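B-N-acetylhexosaminidase (Streptomyces plicatus, PDB 5FD0) probably removes terminal, non-reducing N-acetylhexosamine residues from glycosides by hydrolysis, as a family 20 beta-N-acetylhexosaminidase with a TIM-barrel catalytic domain. Local coordinates at residues L164-H169 with L193-D198; P254-A259 with G318-S323; R69-Y74 with S138-P143. All coordinates share one frame; numbering follows the deposited sequence.

Contact 1 (L164-H169 with L193-D198). With NAG (2-acetamido-2-deoxy-beta-D-glucopyranose), chain B.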
# COMPACT_ATOMS: atom_id res chain seq x y z
N LEU A 164 1.67 3.33 5.18
CA LEU A 164 2.59 3.22 6.31
C LEU A 164 2.61 4.52 7.12
O LEU A 164 2.80 5.61 6.57
CB LEU A 164 4.00 2.87 5.86
CG LEU A 164 5.00 2.67 7.01
CD1 LEU A 164 4.63 1.49 7.89
CD2 LEU A 164 6.39 2.49 6.44
N ASP A 165 2.38 4.38 8.42
CA ASP A 165 2.47 5.48 9.37
C ASP A 165 3.94 5.64 9.75
O ASP A 165 4.51 4.78 10.43
CB ASP A 165 1.58 5.17 10.58
CG ASP A 165 1.72 6.16 11.73
OD1 ASP A 165 2.45 7.19 11.65
OD2 ASP A 165 1.05 5.88 12.75
N VAL A 166 4.57 6.72 9.30
CA VAL A 166 5.95 7.03 9.71
C VAL A 166 5.98 8.18 10.71
O VAL A 166 7.07 8.67 11.05
CB VAL A 166 6.85 7.31 8.50
CG1 VAL A 166 6.93 6.10 7.59
CG2 VAL A 166 6.40 8.56 7.76
N SER A 167 4.82 8.60 11.21
CA SER A 167 4.72 9.65 12.22
C SER A 167 4.83 9.09 13.63
O SER A 167 5.52 9.67 14.47
CB SER A 167 3.39 10.40 12.07
OG SER A 167 3.32 11.09 10.82
N ARG A 168 4.16 7.97 13.91
CA ARG A 168 4.13 7.48 15.28
C ARG A 168 5.48 6.89 15.67
O ARG A 168 6.04 7.23 16.71
CB ARG A 168 3.00 6.49 15.46
CG ARG A 168 1.68 7.16 15.80
CD ARG A 168 1.31 8.32 14.87
NE ARG A 168 0.03 8.89 15.29
CZ ARG A 168 -1.17 8.40 14.93
NH1 ARG A 168 -1.24 7.37 14.10
NH2 ARG A 168 -2.29 8.96 15.41
N HIS A 169 6.03 6.02 14.83
CA HIS A 169 7.46 5.75 14.83
C HIS A 169 7.99 6.01 13.43
O HIS A 169 7.37 5.60 12.44
CB HIS A 169 7.82 4.33 15.23
CG HIS A 169 7.56 4.04 16.68
ND1 HIS A 169 6.35 3.59 17.13
CD2 HIS A 169 8.34 4.19 17.77
CE1 HIS A 169 6.40 3.43 18.44
NE2 HIS A 169 7.59 3.79 18.86
N LEU A 193 1.56 7.47 2.44
CA LEU A 193 2.49 7.76 3.53
C LEU A 193 1.86 8.79 4.46
O LEU A 193 1.50 9.89 4.04
CB LEU A 193 3.81 8.30 2.99
CG LEU A 193 4.65 7.35 2.16
CD1 LEU A 193 5.89 8.07 1.67
CD2 LEU A 193 5.02 6.12 2.99
N HIS A 194 1.75 8.41 5.73
CA HIS A 194 1.17 9.27 6.75
C HIS A 194 2.34 10.03 7.36
O HIS A 194 2.99 9.57 8.30
CB HIS A 194 0.41 8.41 7.75
CG HIS A 194 -0.38 9.19 8.74
ND1 HIS A 194 -1.65 9.65 8.48
CD2 HIS A 194 -0.08 9.58 10.00
CE1 HIS A 194 -2.11 10.30 9.54
NE2 HIS A 194 -1.18 10.28 10.47
N LEU A 195 2.63 11.21 6.79
CA LEU A 195 3.86 11.97 7.01
C LEU A 195 3.81 12.91 8.21
O LEU A 195 4.85 13.46 8.59
CB LEU A 195 4.19 12.80 5.77
CG LEU A 195 4.57 12.02 4.52
CD1 LEU A 195 4.66 12.95 3.36
CD2 LEU A 195 5.89 11.33 4.74
N SER A 196 2.65 13.11 8.82
CA SER A 196 2.57 13.99 9.98
C SER A 196 1.44 13.55 10.89
O SER A 196 0.41 13.05 10.44
CB SER A 196 2.38 15.46 9.57
OG SER A 196 1.12 15.69 8.97
N ASP A 197 1.67 13.73 12.18
CA ASP A 197 0.66 13.46 13.18
C ASP A 197 1.07 14.20 14.45
O ASP A 197 1.86 15.15 14.41
CB ASP A 197 0.50 11.94 13.39
CG ASP A 197 -0.91 11.58 13.82
OD1 ASP A 197 -1.25 11.85 15.00
OD2 ASP A 197 -1.69 11.06 13.00
N ASP A 198 0.54 13.75 15.59
CA ASP A 198 0.79 14.45 16.82
C ASP A 198 2.21 14.22 17.32
O ASP A 198 2.77 15.10 17.98
CB ASP A 198 -0.23 14.02 17.87
CG ASP A 198 -1.62 14.47 17.52
OD1 ASP A 198 -1.82 15.67 17.24
OD2 ASP A 198 -2.52 13.61 17.50
C1 NAG B . -7.53 5.70 14.49
C2 NAG B . -6.71 6.94 14.06
C3 NAG B . -5.24 6.69 13.81
C4 NAG B . -4.63 5.75 14.79
C5 NAG B . -5.44 4.47 14.62
C6 NAG B . -4.89 3.27 15.32
C7 NAG B . -7.50 6.84 11.72
C8 NAG B . -8.06 7.58 10.54
N2 NAG B . -7.28 7.54 12.85
O1 NAG B . -8.47 6.11 15.39
O3 NAG B . -4.53 7.95 13.92
O4 NAG B . -3.26 5.56 14.48
O5 NAG B . -6.76 4.71 15.16
O6 NAG B . -5.61 2.12 14.95
O7 NAG B . -7.27 5.67 11.64
O HOH W 1 -2.34 10.76 17.67
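Arg168 and Asp197 meet in the loops just past the C-terminal ends of two neighbouring parallel strands. The carboxylate lies over one face of the guanidinium, the two planes turned 37° apart. NH2 of Arg168 forms a salt bridge with OD1 of Asp197 at 3.1 Å. The bend at chi2 of Arg168 (50°) brings the guanidinium edge up to Asp165. NH1 then reaches OD2 of Asp165 at 3.0 Å, in the guanidinium plane but from above the carboxylate plane. The edge of the same guanidinium faces the bound sugar: NH1 donates to O4 of NAG at 2.7 Å and NH2 to O3 at 2.9 Å. NE is hydrogen-bonded to Gln199. The Arg168 side chain is thus fixed on several sides.

Asp165 also shapes the turn after its strand. Its OD1 accepts from the backbone N of Ser167 and of Arg168, an Asx turn and Asx motif. His194 is the strand partner of Asp165, and the two side chains run side by side on one face of the sheet. NE2 of His194 donates in its ring plane to the anti lone pair of Asp197 OD2 at 2.7 Å, while ND1 is hydrogen-bonded to Glu250. Ser167 OG bonds to the backbone O of His194 at 3.0 Å, from above the carbonyl plane. The strands themselves are joined by His194 N to Leu164 O at 3.1 Å, almost straight at 178°. This is a beta-alpha-beta crossover of a TIM barrel, with the sugar site at the C-terminal ends of its strands.

Contact 2 (P254-A259 with G318-S323). With NAG (2-acetamido-2-deoxy-beta-D-glucopyranose), chain B.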
# COMPACT_ATOMS: atom_id res chain seq x y z
N PRO A 254 -7.46 19.29 10.09
CA PRO A 254 -6.82 20.17 11.09
C PRO A 254 -6.49 19.50 12.40
O PRO A 254 -5.84 20.09 13.26
CB PRO A 254 -7.89 21.24 11.31
CG PRO A 254 -9.19 20.46 11.18
CD PRO A 254 -8.93 19.40 10.13
N GLY A 255 -6.93 18.25 12.56
CA GLY A 255 -6.54 17.44 13.69
C GLY A 255 -5.23 16.70 13.43
O GLY A 255 -4.66 16.76 12.34
N HIS A 256 -4.77 16.00 14.46
CA HIS A 256 -3.53 15.24 14.39
C HIS A 256 -2.38 16.15 14.00
O HIS A 256 -1.53 15.80 13.18
CB HIS A 256 -3.67 14.05 13.43
CG HIS A 256 -4.46 12.90 14.01
ND1 HIS A 256 -3.93 11.99 14.89
CD2 HIS A 256 -5.76 12.56 13.86
CE1 HIS A 256 -4.86 11.12 15.24
NE2 HIS A 256 -5.98 11.43 14.62
N THR A 257 -2.34 17.35 14.59
CA THR A 257 -1.40 18.39 14.15
C THR A 257 -0.44 18.82 15.25
O THR A 257 0.24 19.85 15.10
CB THR A 257 -2.16 19.61 13.62
OG1 THR A 257 -3.32 19.86 14.44
CG2 THR A 257 -2.61 19.42 12.15
N ASN A 258 -0.32 18.08 16.35
CA ASN A 258 0.51 18.58 17.44
C ASN A 258 1.97 18.82 17.03
O ASN A 258 2.60 19.73 17.57
CB ASN A 258 0.51 17.65 18.65
CG ASN A 258 1.15 18.32 19.86
OD1 ASN A 258 0.55 19.21 20.44
ND2 ASN A 258 2.38 17.92 20.19
N ALA A 259 2.54 18.01 16.14
CA ALA A 259 3.96 18.22 15.81
C ALA A 259 4.17 19.59 15.18
O ALA A 259 5.15 20.29 15.50
CB ALA A 259 4.49 17.11 14.90
N GLY A 318 -8.13 14.70 7.83
CA GLY A 318 -9.43 15.16 8.32
C GLY A 318 -10.06 14.31 9.39
O GLY A 318 -11.20 14.59 9.80
N ASP A 319 -9.37 13.26 9.85
CA ASP A 319 -9.89 12.39 10.88
C ASP A 319 -9.69 12.98 12.28
O ASP A 319 -8.72 13.70 12.55
CB ASP A 319 -9.21 11.02 10.83
CG ASP A 319 -7.73 11.13 11.07
OD1 ASP A 319 -7.09 11.91 10.31
OD2 ASP A 319 -7.22 10.50 12.03
N GLU A 320 -10.63 12.67 13.16
CA GLU A 320 -10.47 12.87 14.59
C GLU A 320 -10.06 14.30 14.93
O GLU A 320 -9.24 14.55 15.82
CB GLU A 320 -9.49 11.85 15.16
CG GLU A 320 -10.03 10.41 15.07
CD GLU A 320 -9.01 9.33 15.41
OE1 GLU A 320 -7.78 9.58 15.26
OE2 GLU A 320 -9.43 8.23 15.85
N ALA A 321 -10.66 15.26 14.23
CA ALA A 321 -10.50 16.67 14.58
C ALA A 321 -11.47 17.01 15.72
O ALA A 321 -12.31 17.91 15.63
CB ALA A 321 -10.73 17.55 13.36
N HIS A 322 -11.30 16.29 16.82
CA HIS A 322 -12.25 16.36 17.93
C HIS A 322 -12.06 17.59 18.81
O HIS A 322 -12.88 17.82 19.70
CB HIS A 322 -12.15 15.08 18.74
CG HIS A 322 -12.59 13.87 17.97
ND1 HIS A 322 -13.61 13.91 17.04
CD2 HIS A 322 -12.14 12.59 17.98
CE1 HIS A 322 -13.78 12.71 16.52
NE2 HIS A 322 -12.90 11.89 17.07
N SER A 323 -11.02 18.38 18.59
CA SER A 323 -10.89 19.68 19.26
C SER A 323 -11.24 20.80 18.31
O SER A 323 -10.93 21.96 18.59
CB SER A 323 -9.49 19.88 19.83
OG SER A 323 -9.23 18.92 20.86
C1 NAG B . -7.53 5.70 14.49
C2 NAG B . -6.71 6.94 14.06
C3 NAG B . -5.24 6.69 13.81
C4 NAG B . -4.63 5.75 14.79
C5 NAG B . -5.44 4.47 14.62
C6 NAG B . -4.89 3.27 15.32
C7 NAG B . -7.50 6.84 11.72
C8 NAG B . -8.06 7.58 10.54
N2 NAG B . -7.28 7.54 12.85
O1 NAG B . -8.47 6.11 15.39
O3 NAG B . -4.53 7.95 13.92
O4 NAG B . -3.26 5.56 14.48
O5 NAG B . -6.76 4.71 15.16
O6 NAG B . -5.61 2.12 14.95
O7 NAG B . -7.27 5.67 11.64
O HOH W 2 -7.67 15.85 11.08
O HOH W 3 -6.78 15.94 16.71
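His256 and Glu320 meet edge to edge, ring and carboxylate 24° apart. NE2 of His256 donates to OE1 of Glu320 at 2.7 Å, almost in the ring plane and on the anti lone pair of the oxygen. OD2 of Asp319 is also near, 3.0 Å from the same NE2, but the angle is too poor for a bond. It instead accepts from N2 of NAG at 3.1 Å. OE2 of Glu320 lies by the anomeric hydroxyl, a very short 2.4 Å from O1 of NAG. Each carboxylate therefore faces both the histidine and the sugar.

Asp319 chi1 (61°) sets CG between the backbone N and the carbonyl carbon, and chi2 (-55°) then turns OD2 to the sugar amide. Glu320 runs extended beyond CG and carries its carboxylate to the anomeric carbon.

Behind this layer, OD1 of Asp197 is hydrogen-bonded to ND1 of His256 and fixes the ring from its other side. A leucine here would have neither ring nitrogen and would probably leave Asp197 OD1 and Glu320 OE1 without this shared partner. The backbones are joined through water: one bridges His256 N and Glu320 O, another Gly255 N (weakly) and Asp319 O. Gly255 passes close to Ala321, CA to CA 4.1 Å, and a side chain there would clash. Pro254 CG rests on Ala321 CB at 3.9 Å, and Phe329 of helix 326-342 touches both residues.

Adjacent Asp and Glu are the hallmark of family 20 substrate-assisted catalysis. The geometry is consistent with Asp319 orienting the acetamido group and Glu320 serving as general acid/base at the anomeric centre.

Contact 3 (R69-Y74 with S138-P143)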
# COMPACT_ATOMS: atom_id res chain seq x y z
N ARG A 69 18.69 -13.89 -9.52
CA ARG A 69 20.12 -14.23 -9.54
C ARG A 69 20.60 -14.85 -8.23
O ARG A 69 21.30 -15.86 -8.28
CB ARG A 69 20.97 -12.99 -9.89
CG ARG A 69 21.12 -12.73 -11.43
CD ARG A 69 21.74 -11.31 -11.81
NE ARG A 69 21.52 -11.10 -13.26
CZ ARG A 69 21.26 -9.94 -13.85
NH1 ARG A 69 21.14 -8.84 -13.10
NH2 ARG A 69 21.08 -9.86 -15.20
N PRO A 70 20.31 -14.29 -7.07
CA PRO A 70 20.89 -14.87 -5.84
C PRO A 70 20.54 -16.34 -5.62
O PRO A 70 21.44 -17.15 -5.31
CB PRO A 70 20.32 -13.96 -4.76
CG PRO A 70 19.99 -12.66 -5.48
CD PRO A 70 19.53 -13.07 -6.81
N ALA A 71 19.26 -16.72 -5.77
CA ALA A 71 18.85 -18.09 -5.47
C ALA A 71 19.20 -19.05 -6.59
O ALA A 71 19.43 -20.24 -6.34
CB ALA A 71 17.34 -18.16 -5.15
N THR A 72 19.22 -18.59 -7.84
CA THR A 72 19.59 -19.53 -8.89
C THR A 72 21.10 -19.63 -9.04
O THR A 72 21.60 -20.69 -9.45
CB THR A 72 19.01 -19.12 -10.24
OG1 THR A 72 19.54 -17.84 -10.60
CG2 THR A 72 17.48 -19.08 -10.17
N GLY A 73 21.81 -18.57 -8.71
CA GLY A 73 23.19 -18.37 -9.15
C GLY A 73 23.38 -18.31 -10.66
O GLY A 73 24.49 -18.55 -11.14
N TYR A 74 22.34 -18.00 -11.41
CA TYR A 74 22.43 -17.88 -12.86
C TYR A 74 22.78 -16.46 -13.28
O TYR A 74 22.42 -15.48 -12.62
CB TYR A 74 21.12 -18.28 -13.50
CG TYR A 74 20.69 -19.71 -13.29
CD1 TYR A 74 21.57 -20.68 -12.81
CD2 TYR A 74 19.41 -20.11 -13.62
CE1 TYR A 74 21.17 -22.00 -12.67
CE2 TYR A 74 19.00 -21.41 -13.47
CZ TYR A 74 19.89 -22.37 -12.99
OH TYR A 74 19.47 -23.68 -12.85
N SER A 138 21.40 -17.28 -1.55
CA SER A 138 22.55 -18.05 -1.97
C SER A 138 22.04 -19.13 -2.89
O SER A 138 20.87 -19.51 -2.83
CB SER A 138 23.34 -18.61 -0.76
OG SER A 138 22.62 -19.61 -0.06
N ALA A 139 22.90 -19.60 -3.78
CA ALA A 139 22.42 -20.48 -4.83
C ALA A 139 21.84 -21.76 -4.25
O ALA A 139 22.34 -22.31 -3.26
CB ALA A 139 23.53 -20.82 -5.81
N GLN A 140 20.81 -22.26 -4.92
CA GLN A 140 19.99 -23.37 -4.48
C GLN A 140 19.82 -24.32 -5.65
O GLN A 140 19.89 -23.91 -6.81
CB GLN A 140 18.60 -22.91 -4.00
CG GLN A 140 18.63 -21.83 -2.94
CD GLN A 140 19.09 -22.32 -1.60
OE1 GLN A 140 18.66 -23.38 -1.12
NE2 GLN A 140 19.92 -21.53 -0.95
N PRO A 141 19.52 -25.59 -5.37
CA PRO A 141 19.35 -26.56 -6.45
C PRO A 141 18.09 -26.37 -7.26
O PRO A 141 17.95 -27.01 -8.31
CB PRO A 141 19.29 -27.91 -5.72
CG PRO A 141 19.67 -27.66 -4.36
CD PRO A 141 19.49 -26.22 -4.05
N GLY A 142 17.14 -25.56 -6.80
CA GLY A 142 15.84 -25.55 -7.45
C GLY A 142 15.18 -26.90 -7.21
O GLY A 142 15.28 -27.43 -6.11
N PRO A 143 14.54 -27.48 -8.23
CA PRO A 143 14.41 -27.06 -9.63
C PRO A 143 13.53 -25.82 -9.84
O PRO A 143 12.57 -25.60 -9.09
CB PRO A 143 13.77 -28.29 -10.29
CG PRO A 143 12.95 -28.88 -9.19
CD PRO A 143 13.74 -28.69 -7.95
O HOH W 4 20.29 -22.97 -9.27
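Gln140 lays the start of its side chain against the carbonyl of Ala71, at the end of helix 55-72. Its CB is 3.6 Å from Ala71 O, and its CG is little farther away. The backbone N of Gln140 donates to the same oxygen at 2.8 Å, with an N-H...O angle of 135°. That is the one direct hydrogen bond between the two segments. The Gln140 chain bends at chi2 (-72°) and turns its amide back along its own segment. NE2 then donates to Ser138 O at 2.9 Å, close to the amide plane but well above the carbonyl plane. This bond fixes the rotation of the amide.

Ala139 packs beside the helix end. Its CA lies 3.4 Å from Ala71 O in a CA-H...O contact. Its methyl CB faces the Thr72 carbonyl and Gly73 N, 4.1 Å from the latter. Gly73 leaves the helix with positive phi, and a side chain there would press on that methyl. One water donates to both Thr72 O and Gln140 O, extending the link to the last helical residue.

Thr72 faces away from the loop. Its OG1 accepts from Tyr74 N at 2.9 Å, an ST turn, and also bonds to Leu68 O. Its CB sits over one face of the Tyr74 ring, offset toward the rim. Trp144 meets that ring and also touches Ala71 and Thr72. The arrangement is a helix C-terminal end whose last carbonyls are met by a loop, Ala71 O directly and Thr72 O through water. The loop leads into strand 144-153 of the family 20 domain 2, well away from the sugar site.

How the contacts relate
From the N terminus, contact 3 comes first. It closes a long loop from the end of helix 55-72 to the segment before strand 144-153, within the family 20 domain 2. Contact 1 follows, closing the short crossover from strand 159-165 through helix 173-184 to strand 190-194. Contact 2 then joins two later loops, one leading into helix 258-263 and the other following strand 313-315. The three run in series, without nesting or crossing. Contacts 1 and 2 touch through Asp197 with His256 and Asp198 with Asn258, and share the bound NAG. Contact 3 is remote, its centre about 38 Å from that of contact 1 and 50 Å from that of contact 2.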